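Local coordinates for protein APL1 (Anopheles gambiae, PDB 3O6N) that forms, through its leucine-rich repeat domain, a horseshoe-type solenoid and probably pairs with LRIM1 in a heterodimer that regulates complement-like immunity in the mosquito, at residues Leu98-Asn103 / Leu122-Asn127; Ser147-Asn152 / Asn169-Ser174; Phe189-Ser194 / Ile205-Leu210. All coordinates share one frame; numbering follows the deposited sequence. Where two conformers were deposited one is given.

Interaction 1 of 3, residues Leu98-Asn103 / Leu122-Asn127; sequences LYMGFN and LVLERN
Two successive coils of the leucine-rich repeat solenoid meet here, each contributing a short parallel strand and the asparagine-ended turn that follows it. L98 pairs with L122 and Y99 with V123. V123 N donates to L98 O (3.0 Å) and M100 N to V123 O (2.7 Å). In the turn, F102 N donates to E125 O (2.8 Å). The inward face is apolar. L98 and L122 run side by side with CG anti to the backbone N (chi1 180° and 176°), which brings CD2 of L98 against CD1 of L122; one step on, the bent end of M100 places its CE 3.8 Å from CD2 of L124. On the other face, V123 CG2 lies 3.5 Å from Y99 CD1. The F102 ring meets E125 obliquely at CZ and R126 at its edge; the guanidinium stands steeply to the ring, the planes 75° apart, and turns one face to CD1.

N103 and N127 form part of the asparagine ladder inside the coils. OD1 of N103 accepts from L79 N and I81 N, and OD1 of N127 from I105 N, each in the preceding coil. N127 ND2 donates to L124 O of its own turn and, across the contact, to M100 O (3.0 Å), tilted from the carbonyl plane; N103 ND2 reaches M100 O from above the opposite face, also at 3.0 Å.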
loop_
_atom_site.group_PDB
_atom_site.type_symbol
_atom_site.label_atom_id
_atom_site.label_comp_id
_atom_site.label_asym_id
_atom_site.label_seq_id
_atom_site.Cartn_x
_atom_site.Cartn_y
_atom_site.Cartn_z
ATOM N N LEU A 98 -7.339 8.418 18.970
ATOM C CA LEU A 98 -8.535 9.102 18.487
ATOM C C LEU A 98 -8.967 8.536 17.142
ATOM O O LEU A 98 -8.227 8.609 16.163
ATOM C CB LEU A 98 -8.282 10.606 18.362
ATOM C CG LEU A 98 -9.440 11.473 17.860
ATOM C CD1 LEU A 98 -10.681 11.272 18.714
ATOM C CD2 LEU A 98 -9.040 12.938 17.853
ATOM N N TYR A 99 -10.171 7.979 17.099
ATOM C CA TYR A 99 -10.684 7.390 15.871
ATOM C C TYR A 99 -11.871 8.191 15.357
ATOM O O TYR A 99 -12.901 8.288 16.024
ATOM C CB TYR A 99 -11.068 5.931 16.106
ATOM C CG TYR A 99 -9.924 5.096 16.632
ATOM C CD1 TYR A 99 -9.020 4.497 15.763
ATOM C CD2 TYR A 99 -9.738 4.918 17.995
ATOM C CE1 TYR A 99 -7.969 3.734 16.239
ATOM C CE2 TYR A 99 -8.689 4.157 18.480
ATOM C CZ TYR A 99 -7.809 3.569 17.598
ATOM O OH TYR A 99 -6.766 2.813 18.079
ATOM N N MET A 100 -11.713 8.774 14.173
ATOM C CA MET A 100 -12.760 9.593 13.573
ATOM C C MET A 100 -12.965 9.229 12.108
ATOM O O MET A 100 -13.357 10.068 11.294
ATOM C CB MET A 100 -12.433 11.084 13.721
ATOM C CG MET A 100 -12.499 11.588 15.155
ATOM S SD MET A 100 -12.432 13.387 15.290
ATOM C CE MET A 100 -10.731 13.696 14.853
ATOM N N GLY A 101 -12.705 7.969 11.781
ATOM C CA GLY A 101 -12.842 7.494 10.417
ATOM C C GLY A 101 -14.286 7.215 10.048
ATOM O O GLY A 101 -15.164 7.180 10.913
ATOM N N PHE A 102 -14.528 7.028 8.754
ATOM C CA PHE A 102 -15.846 6.651 8.261
ATOM C C PHE A 102 -16.912 7.676 8.644
ATOM O O PHE A 102 -17.989 7.330 9.122
ATOM C CB PHE A 102 -16.196 5.247 8.751
ATOM C CG PHE A 102 -15.047 4.279 8.639
ATOM C CD1 PHE A 102 -14.730 3.698 7.425
ATOM C CD2 PHE A 102 -14.263 3.981 9.742
ATOM C CE1 PHE A 102 -13.663 2.818 7.314
ATOM C CE2 PHE A 102 -13.195 3.104 9.640
ATOM C CZ PHE A 102 -12.896 2.521 8.422
ATOM N N ASN A 103 -16.588 8.944 8.424
ATOM C CA ASN A 103 -17.544 10.024 8.603
ATOM C C ASN A 103 -17.655 10.849 7.327
ATOM O O ASN A 103 -17.412 10.336 6.235
ATOM C CB ASN A 103 -17.167 10.889 9.807
ATOM C CG ASN A 103 -17.376 10.162 11.121
ATOM O OD1 ASN A 103 -18.502 9.802 11.465
ATOM N ND2 ASN A 103 -16.296 9.937 11.859
ATOM N N LEU A 122 -4.096 8.334 15.377
ATOM C CA LEU A 122 -5.166 9.166 14.832
ATOM C C LEU A 122 -5.694 8.570 13.533
ATOM O O LEU A 122 -4.929 8.318 12.600
ATOM C CB LEU A 122 -4.676 10.595 14.597
ATOM C CG LEU A 122 -5.668 11.552 13.939
ATOM C CD1 LEU A 122 -6.914 11.738 14.814
ATOM C CD2 LEU A 122 -5.002 12.892 13.668
ATOM N N VAL A 123 -7.001 8.340 13.477
ATOM C CA VAL A 123 -7.612 7.770 12.283
ATOM C C VAL A 123 -8.665 8.710 11.717
ATOM O O VAL A 123 -9.646 9.042 12.381
ATOM C CB VAL A 123 -8.244 6.390 12.566
ATOM C CG1 VAL A 123 -9.074 5.922 11.370
ATOM C CG2 VAL A 123 -7.165 5.375 12.915
ATOM N N LEU A 124 -8.438 9.137 10.483
ATOM C CA LEU A 124 -9.342 10.028 9.777
ATOM C C LEU A 124 -9.707 9.418 8.424
ATOM O O LEU A 124 -10.171 10.118 7.526
ATOM C CB LEU A 124 -8.682 11.396 9.577
ATOM C CG LEU A 124 -8.492 12.241 10.839
ATOM C CD1 LEU A 124 -7.523 13.386 10.588
ATOM C CD2 LEU A 124 -9.837 12.761 11.316
ATOM N N GLU A 125 -9.485 8.112 8.291
ATOM C CA GLU A 125 -9.824 7.375 7.069
ATOM C C GLU A 125 -11.275 7.606 6.641
ATOM O O GLU A 125 -12.177 7.664 7.474
ATOM C CB GLU A 125 -9.582 5.870 7.258
ATOM C CG GLU A 125 -10.127 5.006 6.111
ATOM C CD GLU A 125 -9.901 3.514 6.317
ATOM O OE1 GLU A 125 -9.344 3.125 7.366
ATOM O OE2 GLU A 125 -10.283 2.728 5.423
ATOM N N ARG A 126 -11.481 7.730 5.334
ATOM C CA ARG A 126 -12.815 7.899 4.747
ATOM C C ARG A 126 -13.581 9.113 5.278
ATOM O O ARG A 126 -14.534 8.979 6.050
ATOM C CB ARG A 126 -13.656 6.627 4.895
ATOM C CG ARG A 126 -14.786 6.541 3.877
ATOM C CD ARG A 126 -15.666 5.313 4.079
ATOM N NE ARG A 126 -14.916 4.065 3.965
ATOM C CZ ARG A 126 -15.482 2.864 3.896
ATOM N NH1 ARG A 126 -16.804 2.752 3.925
ATOM N NH2 ARG A 126 -14.730 1.776 3.796
ATOM N N ASN A 127 -13.159 10.295 4.841
ATOM C CA ASN A 127 -13.839 11.540 5.164
ATOM C C ASN A 127 -13.834 12.451 3.942
ATOM O O ASN A 127 -13.681 11.974 2.818
ATOM C CB ASN A 127 -13.194 12.222 6.377
ATOM C CG ASN A 127 -13.720 11.684 7.702
ATOM O OD1 ASN A 127 -14.862 11.937 8.069
ATOM N ND2 ASN A 127 -12.884 10.945 8.427
#

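Interaction 2 of 3, residues Ser147-Asn152 / Asn169-Ser174; sequences SMSNNN and NLQLSS. With NAG (2-acetamido-2-deoxy-beta-D-glucopyranose), chain B.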
loop_
_atom_site.group_PDB
_atom_site.type_symbol
_atom_site.label_atom_id
_atom_site.label_comp_id
_atom_site.label_asym_id
_atom_site.label_seq_id
_atom_site.Cartn_x
_atom_site.Cartn_y
_atom_site.Cartn_z
ATOM N N SER A 147 -3.727 7.638 9.888
ATOM C CA SER A 147 -4.396 7.276 8.649
ATOM C C SER A 147 -5.295 8.406 8.163
ATOM O O SER A 147 -6.132 8.923 8.914
ATOM C CB SER A 147 -5.224 6.006 8.822
ATOM O OG SER A 147 -5.959 5.751 7.640
ATOM N N MET A 148 -5.108 8.794 6.906
ATOM C CA MET A 148 -5.995 9.752 6.254
ATOM C C MET A 148 -6.376 9.239 4.872
ATOM O O MET A 148 -6.665 10.012 3.963
ATOM C CB MET A 148 -5.352 11.136 6.174
ATOM C CG MET A 148 -5.106 11.751 7.546
ATOM S SD MET A 148 -4.484 13.445 7.505
ATOM C CE MET A 148 -2.932 13.241 6.633
ATOM N N SER A 149 -6.379 7.921 4.728
ATOM C CA SER A 149 -6.745 7.299 3.461
ATOM C C SER A 149 -8.207 7.607 3.125
ATOM O O SER A 149 -8.995 7.981 4.002
ATOM C CB SER A 149 -6.518 5.787 3.521
ATOM O OG SER A 149 -7.287 5.198 4.553
ATOM N N ASN A 150 -8.558 7.462 1.853
ATOM C CA ASN A 150 -9.908 7.767 1.388
ATOM C C ASN A 150 -10.370 9.171 1.774
ATOM O O ASN A 150 -11.433 9.360 2.374
ATOM C CB ASN A 150 -10.908 6.707 1.850
ATOM C CG ASN A 150 -11.042 5.566 0.853
ATOM O OD1 ASN A 150 -10.345 4.556 0.940
ATOM N ND2 ASN A 150 -11.935 5.733 -0.110
ATOM N N ASN A 151 -9.549 10.158 1.440
ATOM C CA ASN A 151 -9.964 11.550 1.518
ATOM C C ASN A 151 -9.718 12.234 0.181
ATOM O O ASN A 151 -9.568 11.564 -0.837
ATOM C CB ASN A 151 -9.265 12.274 2.669
ATOM C CG ASN A 151 -9.923 11.994 4.009
ATOM O OD1 ASN A 151 -10.875 12.672 4.400
ATOM N ND2 ASN A 151 -9.428 10.982 4.714
ATOM N N ASN A 152 -9.688 13.560 0.186
ATOM C CA ASN A 152 -9.570 14.337 -1.043
ATOM C C ASN A 152 -8.312 15.208 -1.038
ATOM O O ASN A 152 -8.272 16.255 -1.679
ATOM C CB ASN A 152 -10.818 15.216 -1.205
ATOM C CG ASN A 152 -10.893 15.890 -2.558
ATOM O OD1 ASN A 152 -10.480 15.325 -3.570
ATOM N ND2 ASN A 152 -11.422 17.108 -2.583
ATOM N N ASN A 169 3.690 4.590 11.219
ATOM C CA ASN A 169 2.768 4.088 10.207
ATOM C C ASN A 169 1.963 5.225 9.602
ATOM O O ASN A 169 1.231 5.918 10.307
ATOM C CB ASN A 169 1.823 3.051 10.815
ATOM C CG ASN A 169 2.554 2.007 11.631
ATOM O OD1 ASN A 169 3.306 1.198 11.091
ATOM N ND2 ASN A 169 2.333 2.016 12.942
ATOM N N LEU A 170 2.107 5.418 8.297
ATOM C CA LEU A 170 1.408 6.493 7.608
ATOM C C LEU A 170 0.598 5.935 6.441
ATOM O O LEU A 170 1.158 5.390 5.491
ATOM C CB LEU A 170 2.403 7.543 7.113
ATOM C CG LEU A 170 1.841 8.735 6.336
ATOM C CD1 LEU A 170 0.821 9.508 7.175
ATOM C CD2 LEU A 170 2.977 9.644 5.892
ATOM N N GLN A 171 -0.720 6.070 6.531
ATOM C CA GLN A 171 -1.638 5.570 5.509
ATOM C C GLN A 171 -2.326 6.756 4.834
ATOM O O GLN A 171 -3.082 7.491 5.475
ATOM C CB GLN A 171 -2.666 4.633 6.162
ATOM C CG GLN A 171 -3.879 4.264 5.306
ATOM C CD GLN A 171 -3.508 3.543 4.025
ATOM O OE1 GLN A 171 -2.953 4.140 3.108
ATOM N NE2 GLN A 171 -3.824 2.253 3.952
ATOM N N LEU A 172 -2.037 6.951 3.549
ATOM C CA LEU A 172 -2.579 8.069 2.777
ATOM C C LEU A 172 -3.176 7.586 1.457
ATOM O O LEU A 172 -3.357 8.369 0.522
ATOM C CB LEU A 172 -1.474 9.088 2.469
ATOM C CG LEU A 172 -0.831 9.795 3.665
ATOM C CD1 LEU A 172 0.392 10.595 3.226
ATOM C CD2 LEU A 172 -1.847 10.692 4.353
ATOM N N SER A 173 -3.483 6.294 1.388
ATOM C CA SER A 173 -3.995 5.688 0.160
ATOM C C SER A 173 -5.325 6.303 -0.268
ATOM O O SER A 173 -6.108 6.744 0.569
ATOM C CB SER A 173 -4.150 4.176 0.340
ATOM O OG SER A 173 -4.783 3.583 -0.781
ATOM N N SER A 174 -5.575 6.328 -1.575
ATOM C CA SER A 174 -6.819 6.877 -2.109
ATOM C C SER A 174 -7.081 8.321 -1.686
ATOM O O SER A 174 -8.060 8.619 -0.991
ATOM C CB SER A 174 -8.017 5.985 -1.740
ATOM O OG SER A 174 -7.977 4.776 -2.490
HETATM C C1 NAG B . -1.982 0.035 1.043
HETATM C C2 NAG B . -1.736 -1.442 1.370
HETATM C C3 NAG B . -2.725 -2.368 0.665
HETATM C C4 NAG B . -4.163 -1.894 0.851
HETATM C C5 NAG B . -4.275 -0.396 0.579
HETATM C C6 NAG B . -5.670 0.097 0.945
HETATM C C7 NAG B . 0.363 -2.572 1.824
HETATM C C8 NAG B . 1.579 -3.204 1.215
HETATM N N2 NAG B . -0.389 -1.835 1.011
HETATM O O3 NAG B . -2.562 -3.679 1.163
HETATM O O4 NAG B . -5.022 -2.578 -0.046
HETATM O O5 NAG B . -3.329 0.340 1.332
HETATM O O6 NAG B . -5.801 0.096 2.352
HETATM O O7 NAG B . 0.094 -2.745 3.013
#
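S147 and Q171 form a parallel bridge between adjacent leucine-rich repeat coils, with M148 N bonded almost straight to Q171 O (2.8 Å, 171° at the hydrogen), and the pairing runs on into the turns where N150 N meets S173 O (2.9 Å). A weak bond from N151 N to S174 O follows.

Inside the solenoid M148 and L172 lie alongside one another, the bend of M148 at chi3 (-61°) bringing CE to 3.6 Å from L172 CD2. N151 carries on the asparagine ladder: its OD1 accepts from L129 N, while its ND2 serves both M148 O and L124 O of the preceding coil.

The outward face is small and polar. Q171 leaves the strand with CG anti to the backbone N and then bends at chi2 (61°), so that its CG methylene lies against the two serines, 3.5 Å from S147 OG and equally far from S149 CB. Both ends of the Q171 amide are engaged. OE1 accepts from S173 N, which sits above its carbonyl plane, in a bond that folds the side chain back over its own turn; NE2 points the other way and donates to the ring oxygen O5 of the NAG linked to N192, 3.3 Å away.

Interaction 3 of 3, residues Phe189-Ser194 / Ile205-Leu210; sequences FHANVS and IAVEEL. With NAG (2-acetamido-2-deoxy-beta-D-glucopyranose), chain B.
The imidazole of H190 and the carboxylate of E209 lie stacked, their planes 16° apart, with the two side chains running alongside each other in the same direction. E209 leaves its backbone with CG anti to the carbonyl carbon (chi1 -59°) and stays extended beyond it, which carries the chain across one face of the ring: CB sits 4.1 Å from the ring centroid in a CH-pi contact, and OE1 lies over the same ring, displaced toward its rim. F189 and E208 also run side by side but are not stacked, ring and carboxylate being turned 69° apart; E208 OE1 comes within 3.4 Å of F189 CE1, while H190 CD2 lies over one face of the F189 ring, toward its rim. A water joins the two pairs. It lies in the plane of the imidazole, 2.6 Å from H190 NE2, donates to E208 OE2, and gives a weak bond to E209 OE2. E209 against the ring and E208 beyond the water would probably favour a protonated imidazole, though the structure does not decide this.

The backbones beneath are neighbouring parallel strands of the leucine-rich repeat solenoid, where H190 pairs with E209 and A191 with L210. F189 O accepts from both E208 N (2.8 Å) and E209 N (3.3 Å), and A191 N donates to E209 O. On the face turned into the solenoid, A191 CB meets L210 CD1 at 3.8 Å. V207 CG2 lies against F189 O.

Farther along, N192 bears the N-linked glycan, its ND2 bonded covalently to C1 of NAG. N192 OD1 is gripped by S194 N, in an Asx turn, and by S194 OG at 2.9 Å.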
loop_
_atom_site.group_PDB
_atom_site.type_symbol
_atom_site.label_atom_id
_atom_site.label_comp_id
_atom_site.label_asym_id
_atom_site.label_seq_id
_atom_site.Cartn_x
_atom_site.Cartn_y
_atom_site.Cartn_z
ATOM N N PHE A 189 8.071 3.353 9.280
ATOM C CA PHE A 189 8.206 1.901 9.299
ATOM C C PHE A 189 7.312 1.277 8.220
ATOM O O PHE A 189 7.750 0.419 7.452
ATOM C CB PHE A 189 7.835 1.382 10.692
ATOM C CG PHE A 189 7.756 -0.115 10.794
ATOM C CD1 PHE A 189 8.891 -0.894 10.660
ATOM C CD2 PHE A 189 6.548 -0.739 11.059
ATOM C CE1 PHE A 189 8.819 -2.273 10.764
ATOM C CE2 PHE A 189 6.470 -2.116 11.165
ATOM C CZ PHE A 189 7.609 -2.883 11.017
ATOM N N HIS A 190 6.057 1.715 8.175
ATOM C CA HIS A 190 5.126 1.338 7.114
ATOM C C HIS A 190 4.541 2.596 6.498
ATOM O O HIS A 190 4.059 3.475 7.214
ATOM C CB HIS A 190 3.970 0.502 7.663
ATOM C CG HIS A 190 4.330 -0.917 7.965
ATOM N ND1 HIS A 190 3.385 -1.873 8.270
ATOM C CD2 HIS A 190 5.527 -1.545 8.007
ATOM C CE1 HIS A 190 3.984 -3.029 8.486
ATOM N NE2 HIS A 190 5.285 -2.858 8.333
ATOM N N ALA A 191 4.557 2.680 5.174
ATOM C CA ALA A 191 3.965 3.828 4.494
ATOM C C ALA A 191 3.154 3.392 3.290
ATOM O O ALA A 191 3.574 2.523 2.521
ATOM C CB ALA A 191 5.034 4.820 4.080
ATOM N N ASN A 192 1.991 4.009 3.121
ATOM C CA ASN A 192 1.096 3.647 2.034
ATOM C C ASN A 192 0.585 4.899 1.332
ATOM O O ASN A 192 -0.162 5.683 1.921
ATOM C CB ASN A 192 -0.067 2.821 2.589
ATOM C CG ASN A 192 -0.721 1.946 1.541
ATOM O OD1 ASN A 192 -0.907 2.364 0.397
ATOM N ND2 ASN A 192 -1.069 0.716 1.934
ATOM N N VAL A 193 1.007 5.103 0.086
ATOM C CA VAL A 193 0.555 6.261 -0.680
ATOM C C VAL A 193 -0.102 5.809 -1.980
ATOM O O VAL A 193 -0.159 6.551 -2.958
ATOM C CB VAL A 193 1.705 7.258 -0.969
ATOM C CG1 VAL A 193 2.181 7.922 0.322
ATOM C CG2 VAL A 193 2.867 6.565 -1.674
ATOM N N SER A 194 -0.629 4.591 -1.970
ATOM C CA SER A 194 -1.230 4.022 -3.173
ATOM C C SER A 194 -2.487 4.787 -3.577
ATOM O O SER A 194 -3.120 5.451 -2.750
ATOM C CB SER A 194 -1.535 2.527 -2.988
ATOM O OG SER A 194 -2.530 2.312 -1.999
ATOM N N ILE A 205 14.845 6.321 4.843
ATOM C CA ILE A 205 15.987 5.453 5.107
ATOM C C ILE A 205 15.651 4.094 5.711
ATOM O O ILE A 205 16.382 3.122 5.494
ATOM C CB ILE A 205 17.008 6.156 6.041
ATOM C CG1 ILE A 205 18.283 5.332 6.160
ATOM C CG2 ILE A 205 16.392 6.401 7.414
ATOM C CD1 ILE A 205 19.265 5.574 5.050
ATOM N N ALA A 206 14.558 4.013 6.462
ATOM C CA ALA A 206 14.315 2.815 7.261
ATOM C C ALA A 206 12.943 2.171 7.082
ATOM O O ALA A 206 12.616 1.216 7.786
ATOM C CB ALA A 206 14.574 3.109 8.744
ATOM N N VAL A 207 12.141 2.674 6.148
ATOM C CA VAL A 207 10.817 2.093 5.929
ATOM C C VAL A 207 10.949 0.624 5.507
ATOM O O VAL A 207 11.804 0.271 4.692
ATOM C CB VAL A 207 9.990 2.897 4.895
ATOM C CG1 VAL A 207 10.681 2.909 3.534
ATOM C CG2 VAL A 207 8.589 2.317 4.771
ATOM N N GLU A 208 10.105 -0.231 6.078
ATOM C CA GLU A 208 10.198 -1.669 5.850
ATOM C C GLU A 208 9.181 -2.158 4.822
ATOM O O GLU A 208 9.444 -3.094 4.063
ATOM C CB GLU A 208 10.017 -2.432 7.164
ATOM C CG GLU A 208 9.895 -3.933 6.974
ATOM C CD GLU A 208 9.969 -4.701 8.277
ATOM O OE1 GLU A 208 10.871 -4.410 9.087
ATOM O OE2 GLU A 208 9.124 -5.596 8.490
ATOM N N GLU A 209 8.013 -1.531 4.808
ATOM C CA GLU A 209 7.006 -1.847 3.806
ATOM C C GLU A 209 6.467 -0.550 3.235
ATOM O O GLU A 209 6.016 0.335 3.978
ATOM C CB GLU A 209 5.880 -2.692 4.405
ATOM C CG GLU A 209 6.340 -4.014 4.993
ATOM C CD GLU A 209 5.182 -4.885 5.444
ATOM O OE1 GLU A 209 4.020 -4.487 5.221
ATOM O OE2 GLU A 209 5.434 -5.966 6.018
ATOM N N LEU A 210 6.548 -0.424 1.915
ATOM C CA LEU A 210 6.102 0.786 1.242
ATOM C C LEU A 210 5.258 0.445 0.025
ATOM O O LEU A 210 5.690 -0.300 -0.861
ATOM C CB LEU A 210 7.299 1.637 0.822
ATOM C CG LEU A 210 6.999 2.829 -0.084
ATOM C CD1 LEU A 210 6.066 3.808 0.608
ATOM C CD2 LEU A 210 8.297 3.517 -0.490
HETATM C C1 NAG B . -1.982 0.035 1.043
HETATM C C2 NAG B . -1.736 -1.442 1.370
HETATM C C3 NAG B . -2.725 -2.368 0.665
HETATM C C4 NAG B . -4.163 -1.894 0.851
HETATM C C5 NAG B . -4.275 -0.396 0.579
HETATM C C6 NAG B . -5.670 0.097 0.945
HETATM C C7 NAG B . 0.363 -2.572 1.824
HETATM C C8 NAG B . 1.579 -3.204 1.215
HETATM N N2 NAG B . -0.389 -1.835 1.011
HETATM O O3 NAG B . -2.562 -3.679 1.163
HETATM O O4 NAG B . -5.022 -2.578 -0.046
HETATM O O5 NAG B . -3.329 0.340 1.332
HETATM O O6 NAG B . -5.801 0.096 2.352
HETATM O O7 NAG B . 0.094 -2.745 3.013
HETATM O O HOH W 1 6.491 -5.195 8.354
#

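How the interactions relate
All three contacts join adjacent coils of one solenoid and are partly buried, with apolar side chains facing the interior. Outer-face residues are mostly more exposed, except the buried serines of interaction 2. That face is hydrophobic and aromatic with charged neighbours in interaction 1, small and polar in interaction 2; in interaction 3 it is a histidine, two glutamates and a water, the pairing lying at the start of strand 209-211. Interaction 1 holds two ladder asparagines, N103 and N127, interaction 2 one, N151. Interactions 1 and 2 touch through probable hydrogen bonds, L124 N to S147 O and R126 N to S149 O. Interactions 2 and 3 share the glycan: interaction 3 carries it covalently, interaction 2 hydrogen-bonds it through Q171.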